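PDB 6CQK: SsDNA-binding protein essential for mitochondrial genome maintenance, which binds single-stranded DNA preferentially and cooperatively, acts in mitochondrial DNA replication and stimulates the PIF1 helicase. Local coordinates for the interface of chains A and B. Residues are numbered along the deposited sequence; one frame, centred on the assembly and turned at random. Chains: chain A/B, SsDNA-binding protein essential for mitochondrial genome maintenance.

The interface of chains A and B. Residues chain A 7-10, 34, 36, 69; chain B 2-4.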
loop_
_atom_site.group_PDB
_atom_site.type_symbol
_atom_site.label_atom_id
_atom_site.label_comp_id
_atom_site.label_asym_id
_atom_site.label_seq_id
_atom_site.Cartn_x
_atom_site.Cartn_y
_atom_site.Cartn_z
ATOM N N SER A 7 -1.689 -4.704 3.880
ATOM C CA SER A 7 -2.169 -3.550 4.634
ATOM C C SER A 7 -3.589 -3.889 5.013
ATOM O O SER A 7 -4.337 -4.341 4.172
ATOM C CB SER A 7 -2.126 -2.280 3.787
ATOM O OG SER A 7 -0.884 -2.188 3.096
ATOM N N ILE A 8 -3.925 -3.696 6.285
ATOM C CA ILE A 8 -5.231 -4.000 6.805
ATOM C C ILE A 8 -5.792 -2.815 7.541
ATOM O O ILE A 8 -5.108 -2.156 8.301
ATOM C CB ILE A 8 -5.103 -5.121 7.789
ATOM C CG1 ILE A 8 -4.634 -6.385 7.080
ATOM C CG2 ILE A 8 -6.445 -5.401 8.481
ATOM C CD1 ILE A 8 -3.858 -7.280 8.000
ATOM N N VAL A 9 -7.051 -2.520 7.303
ATOM C CA VAL A 9 -7.817 -1.719 8.221
ATOM C C VAL A 9 -8.889 -2.559 8.848
ATOM O O VAL A 9 -9.716 -3.198 8.137
ATOM C CB VAL A 9 -8.475 -0.523 7.543
ATOM C CG1 VAL A 9 -9.401 0.200 8.523
ATOM C CG2 VAL A 9 -7.409 0.448 7.134
ATOM N N GLY A 10 -8.919 -2.489 10.166
ATOM C CA GLY A 10 -9.814 -3.321 10.908
ATOM C C GLY A 10 -9.744 -3.090 12.373
ATOM O O GLY A 10 -9.073 -2.172 12.844
ATOM N N SER A 34 -11.408 -7.750 10.207
ATOM C CA SER A 34 -11.580 -6.765 9.150
ATOM C C SER A 34 -12.748 -7.249 8.377
ATOM O O SER A 34 -12.752 -8.352 7.841
ATOM C CB SER A 34 -10.365 -6.689 8.239
ATOM O OG SER A 34 -10.613 -6.055 7.012
ATOM N N PRO A 36 -15.037 -5.702 5.581
ATOM C CA PRO A 36 -15.299 -4.679 4.587
ATOM C C PRO A 36 -16.727 -4.550 4.142
ATOM O O PRO A 36 -17.056 -3.545 3.578
ATOM C CB PRO A 36 -14.478 -5.153 3.406
ATOM C CG PRO A 36 -13.517 -6.113 3.945
ATOM C CD PRO A 36 -14.235 -6.784 5.028
ATOM N N TYR A 69 -4.775 0.764 11.356
ATOM C CA TYR A 69 -4.263 0.514 9.978
ATOM C C TYR A 69 -2.906 -0.119 10.177
ATOM O O TYR A 69 -2.032 0.524 10.733
ATOM C CB TYR A 69 -4.177 1.802 9.173
ATOM C CG TYR A 69 -3.337 1.723 7.938
ATOM C CD1 TYR A 69 -1.988 1.995 7.970
ATOM C CD2 TYR A 69 -3.892 1.423 6.728
ATOM C CE1 TYR A 69 -1.220 1.950 6.837
ATOM C CE2 TYR A 69 -3.126 1.345 5.590
ATOM C CZ TYR A 69 -1.792 1.616 5.650
ATOM O OH TYR A 69 -1.061 1.555 4.470
ATOM N N ASP B 2 -12.977 -0.507 6.113
ATOM C CA ASP B 2 -12.198 -1.771 6.516
ATOM C C ASP B 2 -11.711 -2.536 5.314
ATOM O O ASP B 2 -12.530 -2.871 4.457
ATOM C CB ASP B 2 -13.046 -2.812 7.252
ATOM C CG ASP B 2 -12.948 -2.772 8.752
ATOM O OD1 ASP B 2 -12.595 -1.699 9.331
ATOM O OD2 ASP B 2 -13.373 -3.824 9.379
ATOM N N PHE B 3 -10.424 -2.910 5.289
ATOM C CA PHE B 3 -9.852 -3.592 4.135
ATOM C C PHE B 3 -8.618 -4.444 4.417
ATOM O O PHE B 3 -8.083 -4.436 5.508
ATOM C CB PHE B 3 -9.559 -2.599 2.985
ATOM C CG PHE B 3 -8.391 -1.673 3.220
ATOM C CD1 PHE B 3 -7.085 -2.097 2.981
ATOM C CD2 PHE B 3 -8.618 -0.373 3.653
ATOM C CE1 PHE B 3 -6.044 -1.277 3.282
ATOM C CE2 PHE B 3 -7.587 0.465 3.921
ATOM C CZ PHE B 3 -6.288 0.014 3.733
ATOM N N SER B 4 -8.249 -5.253 3.444
ATOM C CA SER B 4 -7.106 -6.092 3.623
ATOM C C SER B 4 -6.562 -6.385 2.274
ATOM O O SER B 4 -7.063 -7.249 1.588
ATOM C CB SER B 4 -7.407 -7.365 4.388
ATOM O OG SER B 4 -8.400 -8.170 3.773
#
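A:Val9 and B:Phe3 pair as antiparallel beta partners, A:Val9 N giving a hydrogen bond to B:Phe3 O at 2.8 Å and B:Phe3 N returning one to A:Val9 O at 2.9 Å. Both residues lie in strand 3-12 of their own subunit, in the OB fold of the single-strand binding protein family, so the pairing carries a sheet from one copy into the other. A two-fold axis repeats the contact with the chains exchanged, and this is one patch of what is probably the dimer that, paired with another, binds DNA.

A:Val9 O accepts from both B:Phe3 N and A:Ser34 OG. B:Phe3 N reaches it in the carbonyl plane, on a lone pair, while the hydroxyl A:Ser34 OG, anti to its own backbone N (chi1 163°), donates to A:Val9 O at 3.2 Å, tilted 32° from the carbonyl plane. The same hydroxyl makes a weak bond to B:Phe3 O.

The phenyl ring of B:Phe3 lies under the chain A strand. Its CG sits between the backbone N and the carbonyl carbon (chi1 72°), which lays one face beneath A:Val9 N, 4.2 Å from the plane and over the ring centre. A:Val9 CG2 sits above the same face, out over the CE2 and CZ rim, and B:Phe3 CZ meets the edge of the A:Tyr69 ring, in the plane of that ring, 3.9 Å from A:Tyr69 CE2. The other branch, A:Val9 CG1, turns toward B:Asp2 CA. B:Asp2 extends its carboxylate past A:Val9 O, with OD1 beside A:Gly10 CA and A:Val9 O and OD2 against the backbone of A:Ser34. The A:Pro36 ring carbons CB and CG pack against the backbone carbonyl oxygen of B:Asp2.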